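Local coordinates for protein VESB protease (Vibrio cholerae, PDB 4LK4) that probably works as a secreted trypsin-like serine endopeptidase of the S1 family, cutting peptide bonds within proteins, and carries an additional Ig-like domain, at residues V66-I70 against G81-A86; G38-G42 against C57-R61; V317-Y322 against I346-T350; K243-L248 against S339-T343. The protein carries 1 engineered substitution. All blocks are in the same frame, centred on the assembly; numbering follows the deposited sequence.

In the fold
The four contacts illustrate how a two-domain protein is held together at several levels. Contact 1 lies within the six-stranded barrel of the trypsin-like domain, and contact 2 ties a strand of the same barrel to a loop; their centres are about 13 Å apart, and they touch where Val66 CG2 meets Phe40 CZ at 3.8 Å. Contact 2 adjoins the expected catalytic centre: Cys57 directly follows the histidine of the TAAHC motif, probably catalytic in this family. Contacts 3 and 4 share strand 338-349 of the Ig-like domain, with centres about 27 Å apart. Contact 4, centred about 24 Å from contact 2, marks the domain junction, whereas contact 3, about 36 Å from contact 1 between centres, closes the distant end.

Contact 1 (V66-I70 against G81-A86); sequences VDVII and GERIAA
This contact is an antiparallel beta hairpin in the closed six-stranded barrel that forms one half of the trypsin-like fold. Strand 66-70 and strand 82-86 run at 148° to each other, their axes approaching to 4.5 Å. The register pairs Asp67 with Ala85 and Ile69 with Arg83 as non-hydrogen-bonded pairs (CA-CA 4.3 and 4.2 Å), and Val68 with Ile84 and Ile70 with Glu82 as hydrogen-bonded ones (5.4 and 5.3 Å). Val68 N donates a hydrogen bond to Ile84 O and Ile84 N one to Val68 O, both 2.8 Å; Ile70 N to Glu82 O and Glu82 N to Ile70 O both measure 3.0 Å. Ala86 N closes the ladder on Val66 O at 2.9 Å. Gly81, at phi 77°, lies so close to Ile70 O that a CB would clash with it. On the face of Asp67 and Ile69, an extended Arg83 (chi1 t) sets its NE and NH2 each 3.0 Å from Asp67 OD2 (chi1 m), a salt bridge, while NH2 also bonds Ala33 O. Val68, Ile70 and Ile84, all chi1 m, occupy the other face, where Ile70 CD1 and Ile84 CD1 stand 4.3 Å apart. These three pack on Leu109 of strand 105-109, with Phe45 of strand 39-46 against Ile70, while backbone bonds from Asp67 to Val29 and Ile69 to Ala27 join the hairpin to strand 25-30 and close the barrel.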
loop_
_atom_site.group_PDB
_atom_site.type_symbol
_atom_site.label_atom_id
_atom_site.label_comp_id
_atom_site.label_asym_id
_atom_site.label_seq_id
_atom_site.Cartn_x
_atom_site.Cartn_y
_atom_site.Cartn_z
ATOM N N VAL A 66 -3.970 -2.444 13.499
ATOM C CA VAL A 66 -3.121 -3.326 12.675
ATOM C C VAL A 66 -1.689 -3.447 13.159
ATOM O O VAL A 66 -1.038 -2.440 13.432
ATOM C CB VAL A 66 -3.114 -2.870 11.211
ATOM C CG1 VAL A 66 -1.992 -3.547 10.413
ATOM C CG2 VAL A 66 -4.475 -3.163 10.592
ATOM N N ASP A 67 -1.227 -4.697 13.263
ATOM C CA ASP A 67 0.180 -5.027 13.442
ATOM C C ASP A 67 0.679 -5.711 12.189
ATOM O O ASP A 67 -0.106 -6.226 11.396
ATOM C CB ASP A 67 0.388 -6.005 14.591
ATOM C CG ASP A 67 0.080 -5.412 15.946
ATOM O OD1 ASP A 67 0.201 -4.172 16.086
ATOM O OD2 ASP A 67 -0.289 -6.199 16.876
ATOM N N VAL A 68 2.000 -5.740 12.034
ATOM C CA VAL A 68 2.630 -6.549 11.021
ATOM C C VAL A 68 3.636 -7.458 11.697
ATOM O O VAL A 68 4.151 -7.148 12.779
ATOM C CB VAL A 68 3.345 -5.707 9.948
ATOM C CG1 VAL A 68 2.470 -4.555 9.522
ATOM C CG2 VAL A 68 4.704 -5.205 10.439
ATOM N N ILE A 69 3.898 -8.579 11.045
ATOM C CA ILE A 69 4.920 -9.545 11.502
ATOM C C ILE A 69 5.842 -9.814 10.342
ATOM O O ILE A 69 5.449 -10.477 9.393
ATOM C CB ILE A 69 4.353 -10.883 11.957
ATOM C CG1 ILE A 69 3.341 -10.680 13.071
ATOM C CG2 ILE A 69 5.496 -11.778 12.465
ATOM C CD1 ILE A 69 2.527 -11.922 13.390
ATOM N N ILE A 70 7.038 -9.243 10.427
ATOM C CA ILE A 70 8.040 -9.296 9.367
ATOM C C ILE A 70 8.811 -10.584 9.552
ATOM O O ILE A 70 9.254 -10.886 10.649
ATOM C CB ILE A 70 9.045 -8.099 9.473
ATOM C CG1 ILE A 70 8.301 -6.755 9.372
ATOM C CG2 ILE A 70 10.091 -8.156 8.386
ATOM C CD1 ILE A 70 9.178 -5.531 9.411
ATOM N N GLY A 81 10.049 -13.971 13.497
ATOM C CA GLY A 81 9.727 -12.626 13.000
ATOM C C GLY A 81 9.470 -11.546 14.055
ATOM O O GLY A 81 9.258 -11.861 15.224
ATOM N N GLU A 82 9.468 -10.282 13.624
ATOM C CA GLU A 82 9.233 -9.147 14.512
ATOM C C GLU A 82 7.820 -8.651 14.339
ATOM O O GLU A 82 7.422 -8.265 13.245
ATOM C CB GLU A 82 10.208 -7.995 14.231
ATOM C CG GLU A 82 11.665 -8.381 14.417
ATOM C CD GLU A 82 12.667 -7.235 14.200
ATOM O OE1 GLU A 82 12.266 -6.047 14.078
ATOM O OE2 GLU A 82 13.887 -7.548 14.168
ATOM N N ARG A 83 7.068 -8.650 15.426
ATOM C CA ARG A 83 5.725 -8.094 15.416
ATOM C C ARG A 83 5.815 -6.624 15.761
ATOM O O ARG A 83 6.358 -6.282 16.801
ATOM C CB ARG A 83 4.833 -8.807 16.434
ATOM C CG ARG A 83 3.399 -8.341 16.371
ATOM C CD ARG A 83 2.450 -9.385 16.912
ATOM N NE ARG A 83 1.085 -8.894 16.910
ATOM C CZ ARG A 83 0.011 -9.635 17.159
ATOM N NH1 ARG A 83 0.129 -10.954 17.402
ATOM N NH2 ARG A 83 -1.194 -9.061 17.145
ATOM N N ILE A 84 5.307 -5.770 14.876
ATOM C CA ILE A 84 5.418 -4.322 15.042
ATOM C C ILE A 84 4.076 -3.626 14.733
ATOM O O ILE A 84 3.383 -3.971 13.782
ATOM C CB ILE A 84 6.475 -3.765 14.080
ATOM C CG1 ILE A 84 7.788 -4.512 14.256
ATOM C CG2 ILE A 84 6.712 -2.277 14.313
ATOM C CD1 ILE A 84 8.895 -3.930 13.407
ATOM N N ALA A 85 3.736 -2.604 15.494
ATOM C CA ALA A 85 2.489 -1.875 15.231
ATOM C C ALA A 85 2.555 -0.995 13.986
ATOM O O ALA A 85 3.590 -0.409 13.665
ATOM C CB ALA A 85 2.100 -1.017 16.430
ATOM N N ALA A 86 1.427 -0.905 13.298
ATOM C CA ALA A 86 1.280 0.045 12.228
ATOM C C ALA A 86 1.031 1.412 12.863
ATOM O O ALA A 86 0.379 1.504 13.917
ATOM C CB ALA A 86 0.125 -0.358 11.348
#

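Contact 2 (G38-G42 against C57-R61); sequences GQFCG and CFDSR
A disulfide and an aromatic knob join strand 39-42 to the loop that follows the histidine of the TAAHC motif, a cystine arrangement well known from trypsin-like proteases. Phe40 and Cys41 both face Leu28 in a classic beta bulge, and the distortion (Phe40 phi/psi -132/-15°) lets both CA-to-CB bonds point toward 57-61. Cys41 SG meets Cys57 SG at 2.1 Å with chi3 -86°, holding the two CA atoms 6.4 Å apart. Beside this bridge the Phe40 ring, chi1 p, fills the hollow that the loop forms by bending back in a type I turn from Phe58 to Arg61. Arg61 lies over one face of the ring: its guanidinium is stacked flat, planes nearly parallel (7°) and centres 3.6 Å apart, a cation-pi stack, and its CD sits 3.9 Å from the ring centroid in a CH-pi contact. Arg61 NE also makes a weak 3.3 Å hydrogen bond to Cys57 O. At the ring's edge Phe40 CZ comes within 4.3 Å of Phe58 CE1. Phe40 CE1 lies 4.3 Å from Cys57 CB. Phe58 itself settles on Leu28 of strand 25-30 and Ile89 of strand 82-91, while Val66 of strand 66-70 packs against both phenylalanines.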
loop_
_atom_site.group_PDB
_atom_site.type_symbol
_atom_site.label_atom_id
_atom_site.label_comp_id
_atom_site.label_asym_id
_atom_site.label_seq_id
_atom_site.Cartn_x
_atom_site.Cartn_y
_atom_site.Cartn_z
ATOM N N GLY A 38 -5.721 -13.819 14.004
ATOM C CA GLY A 38 -5.900 -12.448 13.562
ATOM C C GLY A 38 -5.312 -12.128 12.200
ATOM O O GLY A 38 -5.457 -11.023 11.717
ATOM N N GLN A 39 -4.619 -13.073 11.566
ATOM C CA GLN A 39 -3.973 -12.756 10.289
ATOM C C GLN A 39 -5.058 -12.445 9.265
ATOM O O GLN A 39 -6.023 -13.160 9.197
ATOM C CB GLN A 39 -3.116 -13.926 9.833
ATOM C CG GLN A 39 -2.183 -13.591 8.673
ATOM C CD GLN A 39 -2.741 -14.021 7.341
ATOM O OE1 GLN A 39 -3.561 -14.915 7.276
ATOM N NE2 GLN A 39 -2.267 -13.408 6.267
ATOM N N PHE A 40 -4.925 -11.376 8.493
ATOM C CA PHE A 40 -5.921 -11.097 7.436
ATOM C C PHE A 40 -5.314 -10.760 6.081
ATOM O O PHE A 40 -6.017 -10.754 5.101
ATOM C CB PHE A 40 -6.871 -9.966 7.862
ATOM C CG PHE A 40 -6.179 -8.671 8.063
ATOM C CD1 PHE A 40 -5.982 -7.820 7.016
ATOM C CD2 PHE A 40 -5.663 -8.338 9.290
ATOM C CE1 PHE A 40 -5.315 -6.628 7.178
ATOM C CE2 PHE A 40 -4.996 -7.146 9.476
ATOM C CZ PHE A 40 -4.808 -6.286 8.405
ATOM N N CYS A 41 -4.034 -10.457 6.000
ATOM C CA CYS A 41 -3.426 -10.152 4.694
ATOM C C CYS A 41 -1.956 -10.493 4.722
ATOM O O CYS A 41 -1.420 -10.816 5.765
ATOM C CB CYS A 41 -3.621 -8.652 4.270
ATOM S SG CYS A 41 -5.045 -8.415 3.134
ATOM N N GLY A 42 -1.325 -10.392 3.559
ATOM C CA GLY A 42 0.095 -10.453 3.455
ATOM C C GLY A 42 0.728 -9.142 3.039
ATOM O O GLY A 42 0.042 -8.146 2.756
ATOM N N CYS A 57 -6.972 -4.471 1.493
ATOM C CA CYS A 57 -6.789 -5.020 2.850
ATOM C C CYS A 57 -7.266 -4.052 3.944
ATOM O O CYS A 57 -7.521 -4.465 5.084
ATOM C CB CYS A 57 -5.311 -5.334 3.090
ATOM S SG CYS A 57 -4.680 -6.659 2.029
ATOM N N PHE A 58 -7.348 -2.761 3.622
ATOM C CA PHE A 58 -7.742 -1.773 4.608
ATOM C C PHE A 58 -9.061 -1.092 4.309
ATOM O O PHE A 58 -9.358 -0.105 4.938
ATOM C CB PHE A 58 -6.622 -0.744 4.786
ATOM C CG PHE A 58 -5.295 -1.360 5.044
ATOM C CD1 PHE A 58 -5.019 -1.917 6.258
ATOM C CD2 PHE A 58 -4.339 -1.401 4.073
ATOM C CE1 PHE A 58 -3.820 -2.505 6.514
ATOM C CE2 PHE A 58 -3.133 -1.990 4.315
ATOM C CZ PHE A 58 -2.879 -2.570 5.539
ATOM N N ASP A 59 -9.880 -1.628 3.398
ATOM C CA ASP A 59 -11.211 -1.030 3.136
ATOM C C ASP A 59 -11.935 -0.721 4.451
ATOM O O ASP A 59 -12.561 0.345 4.603
ATOM C CB ASP A 59 -12.104 -1.944 2.278
ATOM C CG ASP A 59 -11.697 -1.996 0.787
ATOM O OD1 ASP A 59 -11.135 -1.024 0.245
ATOM O OD2 ASP A 59 -11.981 -3.038 0.142
ATOM N N SER A 60 -11.817 -1.610 5.429
ATOM C CA SER A 60 -12.597 -1.463 6.673
ATOM C C SER A 60 -11.768 -1.447 7.955
ATOM O O SER A 60 -12.252 -1.839 9.014
ATOM C CB SER A 60 -13.616 -2.608 6.733
ATOM O OG SER A 60 -14.498 -2.583 5.612
ATOM N N ARG A 61 -10.522 -1.004 7.848
ATOM C CA ARG A 61 -9.570 -1.040 8.949
ATOM C C ARG A 61 -8.717 0.187 8.870
ATOM O O ARG A 61 -8.506 0.730 7.780
ATOM C CB ARG A 61 -8.585 -2.184 8.796
ATOM C CG ARG A 61 -9.167 -3.563 8.674
ATOM C CD ARG A 61 -8.073 -4.584 8.403
ATOM N NE ARG A 61 -8.667 -5.819 7.892
ATOM C CZ ARG A 61 -9.026 -6.843 8.652
ATOM N NH1 ARG A 61 -8.817 -6.827 9.972
ATOM N NH2 ARG A 61 -9.581 -7.912 8.086
#

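Contact 3 (V317-Y322 against I346-T350)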
loop_
_atom_site.group_PDB
_atom_site.type_symbol
_atom_site.label_atom_id
_atom_site.label_comp_id
_atom_site.label_asym_id
_atom_site.label_seq_id
_atom_site.Cartn_x
_atom_site.Cartn_y
_atom_site.Cartn_z
ATOM N N VAL A 317 -14.554 22.402 4.889
ATOM C CA VAL A 317 -15.420 22.317 3.733
ATOM C C VAL A 317 -16.783 22.822 4.150
ATOM O O VAL A 317 -17.372 22.317 5.104
ATOM C CB VAL A 317 -15.561 20.871 3.220
ATOM C CG1 VAL A 317 -16.643 20.790 2.148
ATOM C CG2 VAL A 317 -14.235 20.377 2.677
ATOM N N ASP A 318 -17.270 23.820 3.424
ATOM C CA ASP A 318 -18.598 24.374 3.629
ATOM C C ASP A 318 -19.496 23.621 2.663
ATOM O O ASP A 318 -19.626 23.990 1.496
ATOM C CB ASP A 318 -18.595 25.887 3.349
ATOM C CG ASP A 318 -19.897 26.577 3.747
ATOM O OD1 ASP A 318 -20.647 26.022 4.585
ATOM O OD2 ASP A 318 -20.159 27.693 3.243
ATOM N N ALA A 319 -20.066 22.524 3.143
ATOM C CA ALA A 319 -20.948 21.703 2.332
ATOM C C ALA A 319 -22.345 22.285 2.382
ATOM O O ALA A 319 -23.039 22.176 3.401
ATOM C CB ALA A 319 -20.961 20.275 2.837
ATOM N N GLN A 320 -22.743 22.919 1.287
ATOM C CA GLN A 320 -24.051 23.548 1.199
ATOM C C GLN A 320 -24.957 22.859 0.175
ATOM O O GLN A 320 -26.129 23.204 0.081
ATOM C CB GLN A 320 -23.884 25.037 0.883
ATOM C CG GLN A 320 -23.206 25.827 2.002
ATOM C CD GLN A 320 -24.100 26.041 3.235
ATOM O OE1 GLN A 320 -25.030 26.863 3.212
ATOM N NE2 GLN A 320 -23.809 25.317 4.324
ATOM N N HIS A 321 -24.423 21.887 -0.569
ATOM C CA HIS A 321 -25.205 21.099 -1.524
ATOM C C HIS A 321 -25.205 19.631 -1.154
ATOM O O HIS A 321 -24.450 19.182 -0.284
ATOM C CB HIS A 321 -24.622 21.208 -2.930
ATOM C CG HIS A 321 -24.511 22.605 -3.431
ATOM N ND1 HIS A 321 -23.372 23.365 -3.272
ATOM C CD2 HIS A 321 -25.398 23.382 -4.093
ATOM C CE1 HIS A 321 -23.565 24.555 -3.810
ATOM N NE2 HIS A 321 -24.785 24.590 -4.315
ATOM N N TYR A 322 -26.039 18.888 -1.875
ATOM C CA TYR A 322 -26.205 17.457 -1.683
ATOM C C TYR A 322 -25.372 16.685 -2.689
ATOM O O TYR A 322 -25.785 16.491 -3.833
ATOM C CB TYR A 322 -27.686 17.086 -1.832
ATOM C CG TYR A 322 -28.560 17.602 -0.707
ATOM C CD1 TYR A 322 -28.230 17.335 0.619
ATOM C CD2 TYR A 322 -29.717 18.328 -0.965
ATOM C CE1 TYR A 322 -29.011 17.777 1.657
ATOM C CE2 TYR A 322 -30.514 18.784 0.078
ATOM C CZ TYR A 322 -30.147 18.501 1.385
ATOM O OH TYR A 322 -30.892 18.930 2.445
ATOM N N ILE A 346 -9.595 15.170 2.045
ATOM C CA ILE A 346 -10.726 15.299 2.915
ATOM C C ILE A 346 -11.939 14.924 2.092
ATOM O O ILE A 346 -12.099 15.342 0.954
ATOM C CB ILE A 346 -10.853 16.714 3.492
ATOM C CG1 ILE A 346 -11.959 16.767 4.516
ATOM C CG2 ILE A 346 -11.116 17.759 2.411
ATOM C CD1 ILE A 346 -11.854 17.977 5.396
ATOM N N GLN A 347 -12.789 14.123 2.680
ATOM C CA GLN A 347 -13.879 13.551 1.961
ATOM C C GLN A 347 -15.063 13.420 2.888
ATOM O O GLN A 347 -14.888 13.139 4.078
ATOM C CB GLN A 347 -13.477 12.166 1.473
ATOM C CG GLN A 347 -14.571 11.440 0.716
ATOM C CD GLN A 347 -14.057 10.202 -0.014
ATOM O OE1 GLN A 347 -12.850 9.972 -0.130
ATOM N NE2 GLN A 347 -14.986 9.398 -0.505
ATOM N N LEU A 348 -16.254 13.582 2.312
ATOM C CA LEU A 348 -17.523 13.468 3.022
ATOM C C LEU A 348 -18.672 13.376 2.031
ATOM O O LEU A 348 -18.498 13.605 0.834
ATOM C CB LEU A 348 -17.723 14.680 3.927
ATOM C CG LEU A 348 -17.757 16.034 3.220
ATOM C CD1 LEU A 348 -19.168 16.584 3.277
ATOM C CD2 LEU A 348 -16.806 16.995 3.900
ATOM N N ASP A 349 -19.853 13.046 2.533
ATOM C CA ASP A 349 -21.009 12.850 1.664
ATOM C C ASP A 349 -22.296 13.355 2.312
ATOM O O ASP A 349 -22.521 13.097 3.502
ATOM C CB ASP A 349 -21.143 11.366 1.309
ATOM C CG ASP A 349 -21.959 11.137 0.048
ATOM O OD1 ASP A 349 -22.945 11.862 -0.207
ATOM O OD2 ASP A 349 -21.605 10.214 -0.714
ATOM N N THR A 350 -23.139 14.023 1.507
ATOM C CA THR A 350 -24.433 14.590 1.957
ATOM C C THR A 350 -25.620 14.137 1.071
ATOM O O THR A 350 -25.432 13.556 -0.013
ATOM C CB THR A 350 -24.376 16.146 1.997
ATOM O OG1 THR A 350 -24.058 16.656 0.699
ATOM C CG2 THR A 350 -23.306 16.669 2.977
#
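Val317, Ala319, Ile346 and Leu348 make the apolar centre of this contact, a facing pair of strands across the core of the Ig-like beta sandwich. Strands 317-319 and 346-349 run almost in the same direction, at 14°, but their axes come no closer than 9.9 Å, so they meet through side chains and not as paired neighbours. Val317 CG2 rests 4.1 Å from Ile346 CG2, and Val317 CB the same distance from Leu348 CD2; one step on, Ala319 CB reaches Leu348 CD1 at 4.1 Å. The two branches of Leu348 thus divide between Ala319 and Val317, and Tyr325 of strand 324-335 packs against both Val317 and Ala319. Towards the end of the domain the layers draw together: the CA atoms of Tyr322 and Thr350 are 5.0 Å apart. Thr350 CG2 extends the apolar surface to Ala319 CB at 4.3 Å, and Leu261 touches the side chains of both Tyr322 and Thr350. Here packing gives way to polar closure, in which the last modelled residue is tied to the turn after strand 310-319. With chi1 p, Thr350 OG1 donates to His321 O at 2.7 Å and accepts from the backbone N of Arg323.

Contact 4 (K243-L248 against S339-T343)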
loop_
_atom_site.group_PDB
_atom_site.type_symbol
_atom_site.label_atom_id
_atom_site.label_comp_id
_atom_site.label_asym_id
_atom_site.label_seq_id
_atom_site.Cartn_x
_atom_site.Cartn_y
_atom_site.Cartn_z
ATOM N N LYS A 243 7.548 7.753 -3.278
ATOM C CA LYS A 243 6.921 8.941 -2.705
ATOM C C LYS A 243 6.319 8.665 -1.326
ATOM O O LYS A 243 6.315 9.561 -0.481
ATOM C CB LYS A 243 5.862 9.509 -3.653
ATOM C CG LYS A 243 4.875 10.446 -2.966
ATOM C CD LYS A 243 3.907 11.159 -3.908
ATOM C CE LYS A 243 2.791 11.796 -3.098
ATOM N NZ LYS A 243 1.986 12.755 -3.886
ATOM N N HIS A 244 5.842 7.438 -1.074
ATOM C CA HIS A 244 5.224 7.129 0.209
ATOM C C HIS A 244 6.098 6.313 1.159
ATOM O O HIS A 244 5.610 5.817 2.162
ATOM C CB HIS A 244 3.866 6.494 -0.016
ATOM C CG HIS A 244 2.889 7.428 -0.647
ATOM N ND1 HIS A 244 2.756 7.550 -2.015
ATOM C CD2 HIS A 244 2.024 8.324 -0.102
ATOM C CE1 HIS A 244 1.869 8.496 -2.290
ATOM N NE2 HIS A 244 1.402 8.971 -1.147
ATOM N N THR A 245 7.397 6.213 0.871
ATOM C CA THR A 245 8.360 5.577 1.782
ATOM C C THR A 245 9.531 6.528 1.979
ATOM O O THR A 245 10.693 6.120 2.066
ATOM C CB THR A 245 8.874 4.262 1.185
ATOM O OG1 THR A 245 9.436 4.510 -0.117
ATOM C CG2 THR A 245 7.744 3.209 1.077
ATOM N N ASN A 246 9.205 7.817 2.061
ATOM C CA ASN A 246 10.169 8.902 1.953
ATOM C C ASN A 246 10.387 9.624 3.294
ATOM O O ASN A 246 10.851 10.766 3.337
ATOM C CB ASN A 246 9.632 9.865 0.894
ATOM C CG ASN A 246 10.722 10.622 0.166
ATOM O OD1 ASN A 246 11.912 10.386 0.361
ATOM N ND2 ASN A 246 10.308 11.576 -0.661
ATOM N N GLN A 247 10.030 8.972 4.394
ATOM C CA GLN A 247 10.283 9.516 5.748
ATOM C C GLN A 247 9.619 10.866 6.037
ATOM O O GLN A 247 10.083 11.657 6.874
ATOM C CB GLN A 247 11.781 9.565 6.041
ATOM C CG GLN A 247 12.476 8.224 5.836
ATOM C CD GLN A 247 13.970 8.335 6.042
ATOM O OE1 GLN A 247 14.484 7.986 7.102
ATOM N NE2 GLN A 247 14.677 8.853 5.033
ATOM N N LEU A 248 8.514 11.101 5.338
ATOM C CA LEU A 248 7.589 12.176 5.646
ATOM C C LEU A 248 6.306 11.470 6.051
ATOM O O LEU A 248 5.609 10.908 5.210
ATOM C CB LEU A 248 7.361 13.060 4.413
ATOM C CG LEU A 248 6.302 14.162 4.521
ATOM C CD1 LEU A 248 6.583 15.019 5.747
ATOM C CD2 LEU A 248 6.230 15.025 3.260
ATOM N N SER A 339 13.058 17.299 -3.095
ATOM C CA SER A 339 11.796 17.736 -2.523
ATOM C C SER A 339 10.914 16.570 -2.168
ATOM O O SER A 339 11.103 15.500 -2.683
ATOM C CB SER A 339 11.058 18.668 -3.471
ATOM O OG SER A 339 10.695 18.044 -4.676
ATOM N N LYS A 340 9.955 16.824 -1.276
ATOM C CA LYS A 340 8.978 15.837 -0.823
ATOM C C LYS A 340 7.587 16.428 -0.887
ATOM O O LYS A 340 7.393 17.638 -0.644
ATOM C CB LYS A 340 9.280 15.427 0.606
ATOM C CG LYS A 340 10.639 14.777 0.729
ATOM C CD LYS A 340 10.847 14.191 2.103
ATOM C CE LYS A 340 12.254 13.646 2.221
ATOM N NZ LYS A 340 12.452 13.004 3.548
ATOM N N ARG A 341 6.623 15.590 -1.232
ATOM C CA ARG A 341 5.248 16.018 -1.373
ATOM C C ARG A 341 4.402 15.079 -0.561
ATOM O O ARG A 341 4.539 13.871 -0.675
ATOM C CB ARG A 341 4.809 15.971 -2.843
ATOM C CG ARG A 341 5.531 16.982 -3.738
ATOM C CD ARG A 341 5.159 16.848 -5.210
ATOM N NE ARG A 341 5.857 17.815 -6.062
ATOM C CZ ARG A 341 5.345 18.966 -6.511
ATOM N NH1 ARG A 341 4.113 19.358 -6.208
ATOM N NH2 ARG A 341 6.084 19.746 -7.275
ATOM N N ALA A 342 3.542 15.631 0.268
ATOM C CA ALA A 342 2.508 14.885 0.915
ATOM C C ALA A 342 1.197 15.328 0.299
ATOM O O ALA A 342 0.889 16.535 0.248
ATOM C CB ALA A 342 2.498 15.173 2.397
ATOM N N THR A 343 0.416 14.342 -0.140
ATOM C CA THR A 343 -0.904 14.573 -0.717
ATOM C C THR A 343 -1.949 13.982 0.226
ATOM O O THR A 343 -1.969 12.785 0.467
ATOM C CB THR A 343 -0.977 13.940 -2.117
ATOM O OG1 THR A 343 0.116 14.417 -2.889
ATOM C CG2 THR A 343 -2.218 14.291 -2.839
HETATM O O HOH W 1 -0.841 10.664 -0.802
#
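Two lysines, one from each segment, supply the direct hydrogen bonds of this contact. Lys340 NZ donates to Asn246 O at 2.8 Å and also makes a salt bridge to Asp274 and a cation-pi contact with Tyr335. In the reverse direction an all-trans Lys243 reaches across to the strand, where NZ meets Thr343 OG1 at 2.7 Å, a hydroxyl that also bonds Glu330. One water adds a third link, standing 2.8 Å from His244 NE2 and donating to Thr343 O at 2.7 Å. These bonds span a domain junction. Lys243 ends the C-terminal helix of the trypsin-like domain, His244 leaves helical geometry, and by Leu248 the chain has entered the first strand of the Ig-like domain, whose strand 338-349 receives the connection; Tyr50 OH, bonded to Gln247 N, and Leu93, packed on Thr343, meet it from the protease side. Within this connection Gln247 takes a left-handed conformation (60/27°). Outward from the polar groups, the packing is carried by lysine methylenes and Leu248. Lys243 CE lies 3.6 Å from Arg341 O, and Asn246 ND2 lies 3.5 Å from Lys340 CG. Leu248 CD2 sits over the strand, 3.8 Å from Ala342 CB and 4.1 Å from Lys340 CB, with Phe333 and Leu278 also touching the leucine.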